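Local coordinates for protein methyl transferase from Methanosarcina acetivorans (PDB 6MRO) that binds S-adenosyl-L-homocysteine and calcium ions, and is probably an S-adenosylmethionine-dependent methyltransferase, at residues 88-92 and 119-124; 98-103 and 127-133. The protein carries 1 engineered substitution. All coordinates share one frame. Where two conformers were deposited one is given. Residue numbers count along the deposited sequence, not the author numbering.

Contact 1: 88-92 and 119-124. With SAH (S-adenosyl-L-homocysteine), chain B.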
loop_
_atom_site.group_PDB
_atom_site.type_symbol
_atom_site.label_atom_id
_atom_site.label_comp_id
_atom_site.label_asym_id
_atom_site.label_seq_id
_atom_site.Cartn_x
_atom_site.Cartn_y
_atom_site.Cartn_z
ATOM N N VAL A 88 6.062 9.644 0.170
ATOM C CA VAL A 88 4.631 9.774 0.426
ATOM C C VAL A 88 4.365 10.898 1.420
ATOM O O VAL A 88 3.326 11.563 1.356
ATOM C CB VAL A 88 4.066 8.421 0.905
ATOM C CG1 VAL A 88 2.690 8.587 1.564
ATOM C CG2 VAL A 88 3.983 7.461 -0.282
ATOM N N LEU A 89 5.310 11.157 2.326
ATOM C CA LEU A 89 5.188 12.251 3.280
ATOM C C LEU A 89 5.409 13.616 2.643
ATOM O O LEU A 89 5.284 14.633 3.339
ATOM C CB LEU A 89 6.172 12.050 4.435
ATOM C CG LEU A 89 6.059 10.736 5.213
ATOM C CD1 LEU A 89 7.082 10.692 6.341
ATOM C CD2 LEU A 89 4.651 10.544 5.759
ATOM N N GLU A 90 5.731 13.660 1.344
ATOM C CA GLU A 90 5.921 14.906 0.610
ATOM C C GLU A 90 5.127 14.932 -0.693
ATOM O O GLU A 90 5.405 15.769 -1.560
ATOM C CB GLU A 90 7.404 15.129 0.300
ATOM C CG GLU A 90 8.283 15.366 1.507
ATOM C CD GLU A 90 9.744 15.121 1.194
ATOM O OE1 GLU A 90 10.062 14.862 0.013
ATOM O OE2 GLU A 90 10.575 15.188 2.127
ATOM N N MET A 91 4.157 14.036 -0.871
ATOM C CA MET A 91 3.560 13.922 -2.195
ATOM C C MET A 91 2.552 15.018 -2.498
ATOM O O MET A 91 1.980 15.017 -3.592
ATOM C CB MET A 91 2.914 12.545 -2.388
ATOM C CG MET A 91 1.758 12.220 -1.476
ATOM S SD MET A 91 1.189 10.565 -1.861
ATOM C CE MET A 91 0.010 10.302 -0.537
ATOM N N ASP A 92 2.426 15.985 -1.623
ATOM C CA ASP A 92 1.597 17.133 -1.935
ATOM C C ASP A 92 2.317 17.972 -2.994
ATOM O O ASP A 92 1.719 18.787 -3.628
ATOM C CB ASP A 92 1.303 17.935 -0.706
ATOM C CG ASP A 92 2.508 18.349 0.031
ATOM O OD1 ASP A 92 3.494 17.640 0.136
ATOM O OD2 ASP A 92 2.459 19.418 0.595
ATOM N N LEU A 119 1.031 12.865 9.886
ATOM C CA LEU A 119 1.369 13.423 8.580
ATOM C C LEU A 119 1.017 12.453 7.458
ATOM O O LEU A 119 0.477 12.855 6.419
ATOM C CB LEU A 119 2.859 13.766 8.541
ATOM C CG LEU A 119 3.403 14.474 7.304
ATOM C CD1 LEU A 119 2.704 15.809 7.158
ATOM C CD2 LEU A 119 4.917 14.652 7.391
ATOM N N PHE A 120 1.318 11.169 7.653
ATOM C CA PHE A 120 0.993 10.161 6.648
ATOM C C PHE A 120 -0.501 10.157 6.341
ATOM O O PHE A 120 -0.909 10.265 5.179
ATOM C CB PHE A 120 1.467 8.796 7.142
ATOM C CG PHE A 120 1.086 7.646 6.253
ATOM C CD1 PHE A 120 -0.019 6.870 6.550
ATOM C CD2 PHE A 120 1.852 7.326 5.137
ATOM C CE1 PHE A 120 -0.365 5.791 5.751
ATOM C CE2 PHE A 120 1.507 6.244 4.330
ATOM C CZ PHE A 120 0.394 5.477 4.647
ATOM N N THR A 121 -1.338 10.056 7.378
ATOM C CA THR A 121 -2.781 10.035 7.155
ATOM C C THR A 121 -3.244 11.291 6.422
ATOM O O THR A 121 -4.100 11.217 5.533
ATOM C CB THR A 121 -3.541 9.894 8.480
ATOM O OG1 THR A 121 -3.259 11.014 9.339
ATOM C CG2 THR A 121 -3.163 8.620 9.190
ATOM N N ARG A 122 -2.689 12.440 6.765
ATOM C CA ARG A 122 -3.124 13.677 6.126
ATOM C C ARG A 122 -2.788 13.737 4.652
ATOM O O ARG A 122 -3.547 14.217 3.884
ATOM C CB ARG A 122 -2.658 14.942 6.873
ATOM C CG ARG A 122 -3.057 16.261 6.179
ATOM C CD ARG A 122 -4.137 17.126 6.888
ATOM N NE ARG A 122 -4.797 18.175 6.060
ATOM C CZ ARG A 122 -4.608 19.496 6.160
ATOM N NH1 ARG A 122 -3.781 19.996 7.056
ATOM N NH2 ARG A 122 -5.236 20.325 5.355
ATOM N N HIS A 123 -1.627 13.237 4.281
ATOM C CA HIS A 123 -1.250 13.265 2.872
ATOM C C HIS A 123 -2.082 12.293 2.056
ATOM O O HIS A 123 -2.510 12.617 0.942
ATOM C CB HIS A 123 0.241 12.959 2.721
ATOM C CG HIS A 123 1.097 14.181 2.767
ATOM N ND1 HIS A 123 1.591 14.699 3.944
ATOM C CD2 HIS A 123 1.495 15.025 1.787
ATOM C CE1 HIS A 123 2.280 15.795 3.684
ATOM N NE2 HIS A 123 2.237 16.016 2.383
ATOM N N VAL A 124 -2.304 11.087 2.585
ATOM C CA VAL A 124 -3.168 10.129 1.908
ATOM C C VAL A 124 -4.572 10.700 1.756
ATOM O O VAL A 124 -5.180 10.631 0.677
ATOM C CB VAL A 124 -3.185 8.792 2.673
ATOM C CG1 VAL A 124 -4.230 7.865 2.073
ATOM C CG2 VAL A 124 -1.793 8.152 2.659
HETATM N N SAH B . 4.149 -2.384 -1.652
HETATM C CA SAH B . 5.339 -3.177 -2.010
HETATM C CB SAH B . 6.510 -2.823 -1.101
HETATM C CG SAH B . 6.176 -2.896 0.389
HETATM S SD SAH B . 7.609 -2.664 1.465
HETATM C C SAH B . 5.070 -4.672 -1.934
HETATM O O SAH B . 4.002 -5.100 -1.469
HETATM O OXT SAH B . 5.932 -5.471 -2.330
HETATM C "C5'" SAH B . 7.329 -0.906 1.843
HETATM C "C4'" SAH B . 7.784 0.026 0.719
HETATM O "O4'" SAH B . 7.537 1.371 1.109
HETATM C "C3'" SAH B . 9.263 -0.071 0.349
HETATM O "O3'" SAH B . 9.342 -0.317 -1.047
HETATM C "C2'" SAH B . 9.830 1.282 0.755
HETATM O "O2'" SAH B . 10.889 1.756 -0.063
HETATM C "C1'" SAH B . 8.608 2.181 0.667
HETATM N N9 SAH B . 8.635 3.380 1.511
HETATM C C8 SAH B . 8.972 3.479 2.844
HETATM N N7 SAH B . 8.805 4.757 3.227
HETATM C C5 SAH B . 8.346 5.466 2.167
HETATM C C6 SAH B . 8.013 6.806 1.992
HETATM N N6 SAH B . 8.120 7.667 2.996
HETATM N N1 SAH B . 7.573 7.231 0.767
HETATM C C2 SAH B . 7.455 6.343 -0.286
HETATM N N3 SAH B . 7.797 5.019 -0.124
HETATM C C4 SAH B . 8.221 4.599 1.092
#
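His123 lays one face of its imidazole over the backbone of the 88-92 turn, with Leu89 O 3.2 Å from His123 CE1 and Glu90 N over the same face. The turn is a short 3-10 segment in the loop after strand 82-85 of a Rossmann-like methyltransferase fold, and helix 114-127 packs against it. Both ring nitrogens are used: His123 ND1 donates to Leu119 O (3.3 Å) and His123 NE2 to Asp92 OD1 (3.0 Å), so the ring is bonded at once to its own helix and to the 88-92 segment. Asp92 OD1 lies at the ring edge, near its plane. Beside the imidazole the contact is apolar. Leu89 CD2 meets the rim of the Phe120 ring and lies 3.9 Å from Phe120 CB, Leu119 CD2 comes within 4.1 Å of Leu89 CB, and Val88 CG1 reaches Phe120 CE2 at 3.8 Å. Val88 and Phe120, both buried, continue onto Ile39 of strand 35-39, so turn and helix share one core. Met91 brings its methyl CE against the helix, 3.7 Å from His123 O and 4.3 Å from Val124 CG2. The Val88 amide also binds the adenine of SAH: it donates to SAH N1, with Val88 N and SAH N1 2.9 Å apart and the bond nearly straight at 174°.

Contact 2: 98-103 and 127-133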
loop_
_atom_site.group_PDB
_atom_site.type_symbol
_atom_site.label_atom_id
_atom_site.label_comp_id
_atom_site.label_asym_id
_atom_site.label_seq_id
_atom_site.Cartn_x
_atom_site.Cartn_y
_atom_site.Cartn_z
ATOM N N ASP A 98 -7.508 15.738 -4.124
ATOM C CA ASP A 98 -8.711 15.102 -4.671
ATOM C C ASP A 98 -8.448 14.537 -6.067
ATOM O O ASP A 98 -9.172 14.807 -7.024
ATOM C CB ASP A 98 -9.886 16.086 -4.700
ATOM C CG ASP A 98 -10.160 16.722 -3.344
ATOM O OD1 ASP A 98 -10.023 16.047 -2.309
ATOM O OD2 ASP A 98 -10.519 17.918 -3.317
ATOM N N GLU A 99 -7.383 13.756 -6.194
ATOM C CA GLU A 99 -6.984 13.250 -7.502
ATOM C C GLU A 99 -7.279 11.773 -7.716
ATOM O O GLU A 99 -7.667 11.379 -8.820
ATOM C CB GLU A 99 -5.491 13.504 -7.720
ATOM C CG GLU A 99 -5.189 14.930 -8.119
ATOM C CD GLU A 99 -5.993 15.361 -9.323
ATOM O OE1 GLU A 99 -6.677 16.408 -9.248
ATOM O OE2 GLU A 99 -5.948 14.644 -10.342
ATOM N N PHE A 100 -7.118 10.939 -6.695
ATOM C CA PHE A 100 -7.158 9.491 -6.874
ATOM C C PHE A 100 -8.477 8.902 -6.386
ATOM O O PHE A 100 -8.955 9.245 -5.302
ATOM C CB PHE A 100 -5.982 8.833 -6.139
ATOM C CG PHE A 100 -4.654 9.143 -6.757
ATOM C CD1 PHE A 100 -3.840 10.121 -6.219
ATOM C CD2 PHE A 100 -4.238 8.477 -7.898
ATOM C CE1 PHE A 100 -2.610 10.427 -6.810
ATOM C CE2 PHE A 100 -3.022 8.793 -8.504
ATOM C CZ PHE A 100 -2.206 9.757 -7.954
ATOM N N ASP A 101 -9.053 8.010 -7.198
ATOM C CA ASP A 101 -10.206 7.215 -6.781
ATOM C C ASP A 101 -9.833 6.119 -5.781
ATOM O O ASP A 101 -10.673 5.703 -4.973
ATOM C CB ASP A 101 -10.845 6.574 -8.010
ATOM C CG ASP A 101 -11.271 7.589 -9.021
ATOM O OD1 ASP A 101 -10.651 7.654 -10.104
ATOM O OD2 ASP A 101 -12.229 8.334 -8.721
ATOM N N ILE A 102 -8.605 5.610 -5.859
ATOM C CA ILE A 102 -8.137 4.487 -5.050
ATOM C C ILE A 102 -6.721 4.798 -4.598
ATOM O O ILE A 102 -5.896 5.246 -5.409
ATOM C CB ILE A 102 -8.134 3.164 -5.843
ATOM C CG1 ILE A 102 -9.517 2.800 -6.370
ATOM C CG2 ILE A 102 -7.499 2.025 -5.032
ATOM C CD1 ILE A 102 -9.461 2.273 -7.809
ATOM N N VAL A 103 -6.434 4.577 -3.314
ATOM C CA VAL A 103 -5.060 4.437 -2.835
ATOM C C VAL A 103 -4.918 3.041 -2.244
ATOM O O VAL A 103 -5.725 2.649 -1.388
ATOM C CB VAL A 103 -4.683 5.493 -1.781
ATOM C CG1 VAL A 103 -3.276 5.197 -1.213
ATOM C CG2 VAL A 103 -4.735 6.911 -2.387
ATOM N N VAL A 127 -4.781 13.502 -1.163
ATOM C CA VAL A 127 -4.748 13.138 -2.584
ATOM C C VAL A 127 -5.917 12.275 -3.030
ATOM O O VAL A 127 -6.134 12.130 -4.242
ATOM C CB VAL A 127 -3.439 12.417 -2.965
ATOM C CG1 VAL A 127 -2.259 13.345 -2.701
ATOM C CG2 VAL A 127 -3.316 11.086 -2.231
ATOM N N LEU A 128 -6.696 11.722 -2.098
ATOM C CA LEU A 128 -7.865 10.930 -2.454
ATOM C C LEU A 128 -9.019 11.820 -2.907
ATOM O O LEU A 128 -9.221 12.914 -2.375
ATOM C CB LEU A 128 -8.312 10.092 -1.254
ATOM C CG LEU A 128 -7.725 8.687 -1.237
ATOM C CD1 LEU A 128 -7.907 8.083 0.160
ATOM C CD2 LEU A 128 -8.379 7.808 -2.308
ATOM N N LYS A 129 -9.774 11.344 -3.893
ATOM C CA LYS A 129 -10.992 12.026 -4.298
ATOM C C LYS A 129 -12.057 11.903 -3.221
ATOM O O LYS A 129 -12.031 11.007 -2.374
ATOM C CB LYS A 129 -11.552 11.433 -5.589
ATOM C CG LYS A 129 -10.901 11.926 -6.861
ATOM C CD LYS A 129 -11.640 11.376 -8.074
ATOM C CE LYS A 129 -10.855 11.606 -9.356
ATOM N NZ LYS A 129 -11.533 11.008 -10.545
ATOM N N GLU A 130 -13.079 12.711 -3.385
ATOM C CA GLU A 130 -14.237 12.676 -2.563
ATOM C C GLU A 130 -14.869 11.352 -2.900
ATOM O O GLU A 130 -15.055 11.059 -4.025
ATOM C CB GLU A 130 -15.111 13.832 -3.028
ATOM C CG GLU A 130 -15.045 14.031 -4.537
ATOM C CD GLU A 130 -14.207 15.223 -4.999
ATOM O OE1 GLU A 130 -13.003 15.212 -4.907
ATOM O OE2 GLU A 130 -14.787 16.214 -5.492
ATOM N N GLY A 131 -15.218 10.542 -1.925
ATOM C CA GLY A 131 -15.725 9.217 -2.219
ATOM C C GLY A 131 -14.642 8.201 -2.493
ATOM O O GLY A 131 -14.956 7.048 -2.825
ATOM N N GLY A 132 -13.378 8.593 -2.349
ATOM C CA GLY A 132 -12.275 7.721 -2.713
ATOM C C GLY A 132 -12.018 6.650 -1.666
ATOM O O GLY A 132 -12.296 6.830 -0.476
ATOM N N LYS A 133 -11.485 5.522 -2.136
ATOM C CA LYS A 133 -11.183 4.405 -1.292
ATOM C C LYS A 133 -9.699 4.249 -0.950
ATOM O O LYS A 133 -8.876 4.444 -1.761
ATOM C CB LYS A 133 -11.579 3.128 -1.999
ATOM C CG LYS A 133 -12.994 3.014 -2.479
ATOM C CD LYS A 133 -13.812 2.475 -1.332
ATOM C CE LYS A 133 -15.236 2.162 -1.710
ATOM N NZ LYS A 133 -15.862 1.550 -0.498
#
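Leu128 is the bump of this contact: its CD2 methyl sits over the backbone corner formed by Phe100 O (3.4 Å from Leu128 CD2), Asp101 O and Ile102 C, with Val103 CG2 as the wall 3.7 Å from Leu128 CG. The frame is the parallel pairing of neighbouring strands in a Rossmann-like sheet, joined by the right-handed beta-alpha-beta crossover through helix 114-127. The pairing comes in two pieces. In the first, Val127 O at the helix end accepts from both Glu99 N (2.8 Å) and Phe100 N (2.9 Å), and Lys129 N donates to Phe100 O at 2.7 Å. A type II turn, Lys129 to Gly132, then makes a detour, and pairing resumes with Lys133 N to Asp101 O (3.0 Å) and Val103 N to Lys133 O (2.9 Å). Glycines shape the detour: Gly131 has positive phi, and a CB on Gly132 would clash with Lys129 O and crowd Phe100 O. The bare Gly132 CA therefore sits 3.4 Å from Asp101 O. On the Leu128 side, Phe100 CD1 rests 4.0 Å from Val127 CB, and the Phe100 ring goes on to meet Phe95 edge-to-face. Before the strand, Asp98 OD1 forms a salt bridge with Lys194, while Asp98 OD2 lies 4.0 Å from the like-charged Glu130 OE1. The aliphatic run of Lys129 follows the 98-103 backbone, CE 3.2 Å from Glu99 O, toward Asp101, whose OD1 is held by Arg35 N; the Lys129-Asp101 salt bridge has only weak hydrogen bonds, Lys129 NZ lying 3.3 Å from Asp101 OD2.

Helix 114-127 joins the two contacts: contact 1 uses its flank at 119-124, and the second segment of contact 2 starts at its last residue, Val127. Their segments alternate along the chain, and their centres lie 13 Å apart. They touch directly where Met91 CE of contact 1 packs 3.8 Å from Val127 CG2 of contact 2. Their relation to the SAH pocket differs. Contact 1 contributes Val88 to it, whereas in contact 2 the Val103 side chain is, between nearest atoms, about 7 Å from that of Val88 and about 11 Å from SAH. Strand 100-106 nevertheless runs on from contact 2 to Ser106, whose carbonyl also binds SAH.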